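Local coordinates for protein dihydroorotase (Agrobacterium tumefaciens, PDB 2OGJ) that hydrolyses acetyl esters in vitro, deacetylating acetyl-(R)-mandelate and, less efficiently, acetyl glycolate, probably by means of a binuclear zinc centre in its TIM-barrel domain, at residues A[321-325]-A[326-330]. Residues are numbered along the deposited sequence; the frame is centred on the assembly and turned at random.
Sequences VVEAV and TRNPA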
ATOM      1  N   VAL A 321      32.907   4.210 -32.991  1.00 52.35           N
ATOM      2  CA  VAL A 321      32.735   3.172 -31.978  1.00 51.67           C
ATOM      3  C   VAL A 321      33.829   3.326 -30.915  1.00 52.00           C
ATOM      4  O   VAL A 321      33.560   3.206 -29.716  1.00 53.24           O
ATOM      5  CB  VAL A 321      32.802   1.730 -32.594  1.00 50.66           C
ATOM      6  CG1 VAL A 321      32.796   0.696 -31.488  1.00 50.16           C
ATOM      7  CG2 VAL A 321      31.612   1.480 -33.533  1.00 48.67           C
ATOM      8  N   VAL A 322      35.055   3.596 -31.360  1.00 50.90           N
ATOM      9  CA  VAL A 322      36.199   3.776 -30.459  1.00 49.53           C
ATOM     10  C   VAL A 322      35.937   4.986 -29.570  1.00 49.48           C
ATOM     11  O   VAL A 322      36.253   4.994 -28.384  1.00 50.33           O
ATOM     12  CB  VAL A 322      37.534   4.034 -31.254  1.00 48.18           C
ATOM     13  CG1 VAL A 322      38.686   4.332 -30.284  1.00 45.17           C
ATOM     14  CG2 VAL A 322      37.872   2.839 -32.131  1.00 42.16           C
ATOM     15  N   GLU A 323      35.352   6.013 -30.158  1.00 49.75           N
ATOM     16  CA  GLU A 323      35.052   7.231 -29.430  1.00 49.92           C
ATOM     17  C   GLU A 323      33.918   7.030 -28.422  1.00 49.02           C
ATOM     18  O   GLU A 323      33.920   7.631 -27.345  1.00 46.08           O
ATOM     19  CB  GLU A 323      34.686   8.313 -30.433  1.00 52.45           C
ATOM     20  CG  GLU A 323      33.978   9.484 -29.833  1.00 60.26           C
ATOM     21  CD  GLU A 323      33.642  10.524 -30.868  1.00 63.74           C
ATOM     22  OE1 GLU A 323      34.596  11.116 -31.424  1.00 67.57           O
ATOM     23  OE2 GLU A 323      32.436  10.737 -31.132  1.00 64.69           O
ATOM     24  N   ALA A 324      32.952   6.185 -28.782  1.00 48.56           N
ATOM     25  CA  ALA A 324      31.804   5.889 -27.927  1.00 47.92           C
ATOM     26  C   ALA A 324      32.201   4.879 -26.855  1.00 47.50           C
ATOM     27  O   ALA A 324      31.361   4.212 -26.255  1.00 47.50           O
ATOM     28  CB  ALA A 324      30.684   5.329 -28.765  1.00 46.31           C
ATOM     29  N   VAL A 325      33.500   4.782 -26.610  1.00 47.11           N
ATOM     30  CA  VAL A 325      34.007   3.827 -25.647  1.00 45.62           C
ATOM     31  C   VAL A 325      35.227   4.430 -24.952  1.00 44.35           C
ATOM     32  O   VAL A 325      35.863   3.806 -24.112  1.00 43.83           O
ATOM     33  CB  VAL A 325      34.320   2.494 -26.378  1.00 44.57           C
ATOM     34  CG1 VAL A 325      35.790   2.342 -26.636  1.00 44.63           C
ATOM     35  CG2 VAL A 325      33.752   1.336 -25.606  1.00 45.52           C
ATOM     36  N   THR A 326      35.519   5.677 -25.288  1.00 44.62           N
ATOM     37  CA  THR A 326      36.636   6.388 -24.677  1.00 45.16           C
ATOM     38  C   THR A 326      36.300   7.855 -24.341  1.00 45.25           C
ATOM     39  O   THR A 326      35.899   8.174 -23.220  1.00 45.19           O
ATOM     40  CB  THR A 326      37.882   6.353 -25.586  1.00 43.99           C
ATOM     41  OG1 THR A 326      37.527   6.824 -26.890  1.00 44.59           O
ATOM     42  CG2 THR A 326      38.432   4.935 -25.681  1.00 41.10           C
ATOM     43  N   ARG A 327      36.457   8.740 -25.319  1.00 46.55           N
ATOM     44  CA  ARG A 327      36.208  10.165 -25.130  1.00 48.40           C
ATOM     45  C   ARG A 327      34.792  10.535 -24.674  1.00 48.16           C
ATOM     46  O   ARG A 327      34.617  11.394 -23.800  1.00 46.66           O
ATOM     47  CB  ARG A 327      36.542  10.900 -26.423  1.00 50.35           C
ATOM     48  CG  ARG A 327      37.922  10.541 -26.969  1.00 56.25           C
ATOM     49  CD  ARG A 327      38.889  11.689 -26.840  1.00 59.85           C
ATOM     50  NE  ARG A 327      38.514  12.754 -27.757  1.00 62.70           N
ATOM     51  CZ  ARG A 327      38.896  14.014 -27.618  1.00 64.18           C
ATOM     52  NH1 ARG A 327      39.667  14.364 -26.594  1.00 63.83           N
ATOM     53  NH2 ARG A 327      38.491  14.925 -28.492  1.00 65.71           N
ATOM     54  N   ASN A 328      33.788   9.887 -25.255  1.00 48.12           N
ATOM     55  CA  ASN A 328      32.402  10.191 -24.913  1.00 48.14           C
ATOM     56  C   ASN A 328      31.943   9.778 -23.522  1.00 47.76           C
ATOM     57  O   ASN A 328      31.379  10.601 -22.804  1.00 47.26           O
ATOM     58  CB  ASN A 328      31.456   9.615 -25.967  1.00 47.52           C
ATOM     59  CG  ASN A 328      31.538  10.359 -27.274  1.00 46.35           C
ATOM     60  OD1 ASN A 328      30.973   9.934 -28.267  1.00 47.89           O
ATOM     61  ND2 ASN A 328      32.247  11.482 -27.278  1.00 44.48           N
ATOM     62  N   PRO A 329      32.153   8.505 -23.128  1.00 46.87           N
ATOM     63  CA  PRO A 329      31.724   8.097 -21.790  1.00 45.77           C
ATOM     64  C   PRO A 329      32.587   8.801 -20.745  1.00 45.71           C
ATOM     65  O   PRO A 329      32.163   9.020 -19.607  1.00 47.36           O
ATOM     66  CB  PRO A 329      31.928   6.586 -21.812  1.00 45.09           C
ATOM     67  CG  PRO A 329      33.084   6.422 -22.719  1.00 44.85           C
ATOM     68  CD  PRO A 329      32.766   7.374 -23.845  1.00 47.02           C
ATOM     69  N   ALA A 330      33.796   9.174 -21.144  1.00 44.55           N
ATOM     70  CA  ALA A 330      34.697   9.852 -20.226  1.00 44.54           C
ATOM     71  C   ALA A 330      34.188  11.256 -19.926  1.00 43.91           C
ATOM     72  O   ALA A 330      34.332  11.754 -18.810  1.00 42.89           O
ATOM     73  CB  ALA A 330      36.093   9.917 -20.810  1.00 44.12           C
TER
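Thr326 and Asn328 both turn back onto the last carbonyls of helix 318-323, closing the short link to helix 327-332. Three hydrogen bonds carry the junction. Thr326 OG1 donates to Val322 O at 2.7 Å, the hydroxyl standing 33° off the carbonyl plane. With chi1 at 53°, OG1 lies between the backbone N and carbonyl carbon of Thr326, which turns it back to the helix end. Glu323 O is gripped twice: Asn328 N approaches almost head-on at 3.1 Å, whereas Thr326 N, 3.3 Å from the same oxygen, sits above the carbonyl plane.

Packing supplies the rest. The Glu323 side chain runs obliquely across Asn328, and the carboxylate and amide planes are 56° apart. Pro329 sets CG and CD of its ring against the turn, with CG 3.7 Å from Val325 C and CD 3.7 Å from Glu323 O. Beyond the junction, Val325 packs on Leu304 and Met308 of helix 304-313, Pro329 touches Val74 of strand 68-75, and Arg327 forms a salt bridge with Glu338. The side chain of Pro329 lies about 9 Å from that of His77, a zinc ligand, so the turn packs near the metal site without belonging to it.

Although Thr326 occupies the N-cap position, its hydroxyl serves the preceding helix rather than capping the next. Both carbonyls receive hydrogen bonds from the turn, Glu323 O more favourably from Asn328 N, consistent with a closely held link between consecutive helices.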